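Local coordinates for protein nicotinamide-nucleotide adenylyltransferase NadR family / Ribosylnicotinamide kinase (PDB 6GYE) that binds nicotinamide riboside and probably phosphorylates it, then adenylylates the resulting mononucleotide toward NAD+, at residues F334-E346 / T357-Y369. Residues are numbered along the deposited sequence; the frame is centred on the assembly and turned at random.
Sequences FGLLDKVVILDDE and TRYHHAIDAVHEY
In the P-loop kinase fold of the second half of the chain, an edge strand of the four-stranded parallel sheet, 340-342, is covered by helix 358-369, running nearly antiparallel to it at 160° with the axes 9.8 Å apart. Val341 makes the middle of the contact, its CG1 lying 3.6 Å from His361 NE2 and its CG2 packing against Tyr369 CE1. Leu343 comes next: its CD2 sits over one face of the His361 imidazole, a CH-pi contact 3.9 Å from the ring centroid, and also meets Ala362 CB. With CG anti to the backbone N (chi1 -168°), the His361 ring reaches the loop after the strand, where its ND1 donates in the ring plane to the syn lone pair of Asp345 OD2 at 2.7 Å, though this carboxylate is poorly ordered; Tyr355 stacks on the ring. An alanine in place of His361 would be likely to leave the Asp345 carboxylate without this donor and Leu343 CD2 without the ring beneath it. Where the helix begins, the backbone N of Arg358 donates to OE2 of the likewise poorly ordered Glu346 at 2.8 Å, on the anti side and 23° out of the carboxylate plane. Leu343 also touches Leu196 of the helix that follows the probable Walker A loop, so the contact joins edge strand, C-terminal helix and P-loop helix in the layered alpha/beta packing of P-loop NTPases.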
loop_
_atom_site.group_PDB
_atom_site.type_symbol
_atom_site.label_atom_id
_atom_site.label_comp_id
_atom_site.label_asym_id
_atom_site.label_seq_id
_atom_site.Cartn_x
_atom_site.Cartn_y
_atom_site.Cartn_z
ATOM N N PHE A 334 11.404 17.126 -8.212
ATOM C CA PHE A 334 10.346 16.444 -7.475
ATOM C C PHE A 334 10.706 16.215 -6.009
ATOM O O PHE A 334 10.021 15.446 -5.332
ATOM C CB PHE A 334 9.992 15.115 -8.157
ATOM C CG PHE A 334 9.385 15.288 -9.528
ATOM C CD1 PHE A 334 8.071 15.721 -9.674
ATOM C CD2 PHE A 334 10.138 15.071 -10.665
ATOM C CE1 PHE A 334 7.510 15.916 -10.931
ATOM C CE2 PHE A 334 9.587 15.266 -11.930
ATOM C CZ PHE A 334 8.265 15.690 -12.062
ATOM N N GLY A 335 11.764 16.854 -5.515
ATOM C CA GLY A 335 12.109 16.812 -4.094
ATOM C C GLY A 335 12.469 15.448 -3.537
ATOM O O GLY A 335 12.102 15.128 -2.400
ATOM N N LEU A 336 13.213 14.649 -4.294
ATOM C CA LEU A 336 13.512 13.273 -3.925
ATOM C C LEU A 336 14.948 13.073 -3.452
ATOM O O LEU A 336 15.350 11.934 -3.189
ATOM C CB LEU A 336 13.234 12.360 -5.118
ATOM C CG LEU A 336 11.797 12.386 -5.633
ATOM C CD1 LEU A 336 11.719 11.705 -6.978
ATOM C CD2 LEU A 336 10.885 11.705 -4.644
ATOM N N LEU A 337 15.732 14.142 -3.329
ATOM C CA LEU A 337 17.175 13.968 -3.187
ATOM C C LEU A 337 17.555 13.213 -1.921
ATOM O O LEU A 337 18.610 12.570 -1.884
ATOM C CB LEU A 337 17.869 15.328 -3.223
ATOM C CG LEU A 337 17.787 15.972 -4.605
ATOM C CD1 LEU A 337 18.553 17.249 -4.636
ATOM C CD2 LEU A 337 18.324 14.997 -5.654
ATOM N N ASP A 338 16.715 13.255 -0.882
ATOM C CA ASP A 338 17.065 12.571 0.361
ATOM C C ASP A 338 16.920 11.060 0.272
ATOM O O ASP A 338 17.474 10.348 1.118
ATOM C CB ASP A 338 16.217 13.099 1.514
ATOM C CG ASP A 338 16.768 14.387 2.093
ATOM O OD1 ASP A 338 18.003 14.596 2.036
ATOM O OD2 ASP A 338 15.967 15.195 2.601
ATOM N N LYS A 339 16.232 10.558 -0.748
ATOM C CA LYS A 339 16.109 9.129 -0.987
ATOM C C LYS A 339 17.098 8.612 -2.023
ATOM O O LYS A 339 17.096 7.411 -2.315
ATOM C CB LYS A 339 14.676 8.811 -1.438
ATOM C CG LYS A 339 13.623 9.146 -0.381
ATOM C CD LYS A 339 12.222 9.018 -0.961
ATOM C CE LYS A 339 11.154 9.234 0.107
ATOM N NZ LYS A 339 9.809 9.167 -0.528
ATOM N N VAL A 340 17.947 9.473 -2.579
ATOM C CA VAL A 340 18.820 9.093 -3.684
ATOM C C VAL A 340 20.183 8.668 -3.149
ATOM O O VAL A 340 20.828 9.403 -2.397
ATOM C CB VAL A 340 18.979 10.248 -4.686
ATOM C CG1 VAL A 340 20.045 9.899 -5.702
ATOM C CG2 VAL A 340 17.672 10.553 -5.399
ATOM N N VAL A 341 20.627 7.489 -3.560
ATOM C CA VAL A 341 21.988 7.023 -3.356
ATOM C C VAL A 341 22.597 6.799 -4.731
ATOM O O VAL A 341 22.029 6.076 -5.558
ATOM C CB VAL A 341 22.028 5.732 -2.522
ATOM C CG1 VAL A 341 23.443 5.167 -2.488
ATOM C CG2 VAL A 341 21.481 5.995 -1.107
ATOM N N ILE A 342 23.737 7.432 -4.983
ATOM C CA ILE A 342 24.427 7.341 -6.260
ATOM C C ILE A 342 25.491 6.255 -6.161
ATOM O O ILE A 342 26.332 6.280 -5.250
ATOM C CB ILE A 342 25.047 8.693 -6.632
ATOM C CG1 ILE A 342 23.941 9.732 -6.737
ATOM C CG2 ILE A 342 25.830 8.570 -7.925
ATOM C CD1 ILE A 342 24.409 11.043 -7.274
ATOM N N LEU A 343 25.456 5.294 -7.086
ATOM C CA LEU A 343 26.367 4.146 -7.039
ATOM C C LEU A 343 27.636 4.437 -7.844
ATOM O O LEU A 343 27.897 3.872 -8.905
ATOM C CB LEU A 343 25.653 2.898 -7.532
ATOM C CG LEU A 343 24.398 2.543 -6.732
ATOM C CD1 LEU A 343 23.631 1.442 -7.426
ATOM C CD2 LEU A 343 24.788 2.119 -5.313
ATOM N N ASP A 344 28.473 5.292 -7.266
ATOM C CA ASP A 344 29.711 5.731 -7.911
ATOM C C ASP A 344 30.919 4.999 -7.318
ATOM O O ASP A 344 31.721 5.544 -6.560
ATOM C CB ASP A 344 29.846 7.247 -7.791
ATOM C CG ASP A 344 29.751 7.732 -6.349
ATOM O OD1 ASP A 344 29.584 6.892 -5.426
ATOM O OD2 ASP A 344 29.815 8.962 -6.142
ATOM N N ASP A 345 31.025 3.719 -7.667
ATOM C CA ASP A 345 32.119 2.881 -7.186
ATOM C C ASP A 345 32.918 2.335 -8.364
ATOM O O ASP A 345 32.837 2.877 -9.472
ATOM C CB ASP A 345 31.567 1.753 -6.319
ATOM C CG ASP A 345 30.756 2.277 -5.163
ATOM O OD1 ASP A 345 31.367 2.643 -4.135
ATOM O OD2 ASP A 345 29.517 2.379 -5.304
ATOM N N GLU A 346 33.691 1.274 -8.135
ATOM C CA GLU A 346 34.429 0.610 -9.213
ATOM C C GLU A 346 35.285 1.554 -10.060
ATOM O O GLU A 346 36.514 1.486 -10.022
ATOM C CB GLU A 346 33.443 -0.156 -10.103
ATOM C CG GLU A 346 32.488 -1.045 -9.307
ATOM C CD GLU A 346 31.575 -1.887 -10.182
ATOM O OE1 GLU A 346 31.692 -1.816 -11.426
ATOM O OE2 GLU A 346 30.752 -2.636 -9.617
ATOM N N THR A 357 32.285 -3.078 -4.665
ATOM C CA THR A 357 31.632 -3.079 -5.957
ATOM C C THR A 357 30.343 -2.271 -5.865
ATOM O O THR A 357 29.848 -1.960 -4.776
ATOM C CB THR A 357 31.265 -4.506 -6.425
ATOM O OG1 THR A 357 30.174 -5.003 -5.630
ATOM C CG2 THR A 357 32.455 -5.481 -6.323
ATOM N N ARG A 358 29.800 -1.954 -7.042
ATOM C CA ARG A 358 28.484 -1.339 -7.136
ATOM C C ARG A 358 27.450 -2.139 -6.354
ATOM O O ARG A 358 26.635 -1.570 -5.613
ATOM C CB ARG A 358 28.089 -1.235 -8.612
ATOM C CG ARG A 358 27.195 -0.062 -8.970
ATOM C CD ARG A 358 27.615 0.610 -10.295
ATOM N NE ARG A 358 28.967 1.174 -10.252
ATOM C CZ ARG A 358 29.398 2.156 -11.041
ATOM N NH1 ARG A 358 28.581 2.704 -11.934
ATOM N NH2 ARG A 358 30.646 2.595 -10.932
ATOM N N TYR A 359 27.481 -3.468 -6.497
ATOM C CA TYR A 359 26.509 -4.320 -5.818
ATOM C C TYR A 359 26.653 -4.236 -4.295
ATOM O O TYR A 359 25.647 -4.156 -3.571
ATOM C CB TYR A 359 26.640 -5.769 -6.307
ATOM C CG TYR A 359 25.777 -6.699 -5.499
ATOM C CD1 TYR A 359 24.435 -6.882 -5.802
ATOM C CD2 TYR A 359 26.299 -7.355 -4.392
ATOM C CE1 TYR A 359 23.638 -7.712 -5.027
ATOM C CE2 TYR A 359 25.528 -8.155 -3.613
ATOM C CZ TYR A 359 24.202 -8.340 -3.924
ATOM O OH TYR A 359 23.469 -9.169 -3.116
ATOM N N HIS A 360 27.894 -4.266 -3.784
ATOM C CA HIS A 360 28.093 -4.094 -2.345
ATOM C C HIS A 360 27.479 -2.792 -1.859
ATOM O O HIS A 360 26.776 -2.767 -0.838
ATOM C CB HIS A 360 29.580 -4.124 -1.986
ATOM C CG HIS A 360 30.182 -5.485 -2.037
ATOM N ND1 HIS A 360 30.334 -6.187 -3.217
ATOM C CD2 HIS A 360 30.677 -6.280 -1.058
ATOM C CE1 HIS A 360 30.891 -7.359 -2.961
ATOM N NE2 HIS A 360 31.113 -7.438 -1.660
ATOM N N HIS A 361 27.721 -1.700 -2.594
ATOM C CA HIS A 361 27.173 -0.405 -2.197
ATOM C C HIS A 361 25.651 -0.445 -2.139
ATOM O O HIS A 361 25.044 -0.001 -1.160
ATOM C CB HIS A 361 27.640 0.678 -3.170
ATOM C CG HIS A 361 27.366 2.075 -2.699
ATOM N ND1 HIS A 361 27.862 3.193 -3.341
ATOM C CD2 HIS A 361 26.668 2.534 -1.631
ATOM C CE1 HIS A 361 27.470 4.276 -2.697
ATOM N NE2 HIS A 361 26.749 3.906 -1.653
ATOM N N ALA A 362 25.019 -0.987 -3.184
ATOM C CA ALA A 362 23.562 -0.973 -3.278
ATOM C C ALA A 362 22.913 -1.861 -2.219
ATOM O O ALA A 362 21.904 -1.477 -1.621
ATOM C CB ALA A 362 23.125 -1.409 -4.681
ATOM N N ILE A 363 23.437 -3.073 -2.011
ATOM C CA ILE A 363 22.795 -3.970 -1.052
ATOM C C ILE A 363 22.948 -3.415 0.363
ATOM O O ILE A 363 22.055 -3.578 1.200
ATOM C CB ILE A 363 23.340 -5.413 -1.198
ATOM C CG1 ILE A 363 22.384 -6.408 -0.555
ATOM C CG2 ILE A 363 24.775 -5.571 -0.599
ATOM C CD1 ILE A 363 21.043 -6.552 -1.279
ATOM N N ASP A 364 24.044 -2.705 0.638
ATOM C CA ASP A 364 24.162 -1.997 1.909
ATOM C C ASP A 364 23.152 -0.857 2.003
ATOM O O ASP A 364 22.559 -0.629 3.068
ATOM C CB ASP A 364 25.588 -1.477 2.094
ATOM C CG ASP A 364 25.868 -1.025 3.525
ATOM O OD1 ASP A 364 25.545 -1.791 4.464
ATOM O OD2 ASP A 364 26.437 0.081 3.707
ATOM N N ALA A 365 22.943 -0.124 0.907
ATOM C CA ALA A 365 21.932 0.923 0.932
ATOM C C ALA A 365 20.557 0.317 1.155
ATOM O O ALA A 365 19.748 0.867 1.911
ATOM C CB ALA A 365 21.974 1.754 -0.352
ATOM N N VAL A 366 20.295 -0.849 0.554
ATOM C CA VAL A 366 19.044 -1.562 0.824
ATOM C C VAL A 366 18.915 -1.859 2.312
ATOM O O VAL A 366 17.865 -1.622 2.927
ATOM C CB VAL A 366 18.958 -2.845 -0.022
ATOM C CG1 VAL A 366 17.770 -3.712 0.413
ATOM C CG2 VAL A 366 18.806 -2.480 -1.509
ATOM N N HIS A 367 19.996 -2.346 2.919
ATOM C CA HIS A 367 19.992 -2.623 4.352
ATOM C C HIS A 367 19.648 -1.377 5.169
ATOM O O HIS A 367 18.755 -1.415 6.020
ATOM C CB HIS A 367 21.345 -3.178 4.800
ATOM C CG HIS A 367 21.455 -3.294 6.283
ATOM N ND1 HIS A 367 20.678 -4.167 7.016
ATOM C CD2 HIS A 367 22.189 -2.597 7.181
ATOM C CE1 HIS A 367 20.945 -4.016 8.301
ATOM N NE2 HIS A 367 21.861 -3.074 8.427
ATOM N N GLU A 368 20.330 -0.257 4.906
ATOM C CA GLU A 368 20.081 0.949 5.694
ATOM C C GLU A 368 18.662 1.487 5.511
ATOM O O GLU A 368 18.097 2.046 6.450
ATOM C CB GLU A 368 21.097 2.040 5.354
ATOM C CG GLU A 368 22.555 1.677 5.593
ATOM C CD GLU A 368 22.891 1.474 7.080
ATOM O OE1 GLU A 368 22.207 2.070 7.949
ATOM O OE2 GLU A 368 23.852 0.729 7.379
ATOM N N TYR A 369 18.059 1.333 4.335
ATOM C CA TYR A 369 16.771 1.981 4.095
ATOM C C TYR A 369 15.573 1.074 4.345
ATOM O O TYR A 369 14.453 1.580 4.436
ATOM C CB TYR A 369 16.687 2.513 2.658
ATOM C CG TYR A 369 17.363 3.846 2.428
ATOM C CD1 TYR A 369 18.753 3.951 2.340
ATOM C CD2 TYR A 369 16.606 5.004 2.272
ATOM C CE1 TYR A 369 19.367 5.183 2.125
ATOM C CE2 TYR A 369 17.209 6.238 2.059
ATOM C CZ TYR A 369 18.585 6.329 1.986
ATOM O OH TYR A 369 19.163 7.570 1.771
HETATM O O HOH W 1 21.358 9.061 0.900
HETATM O O HOH W 2 28.346 -4.767 -9.183
#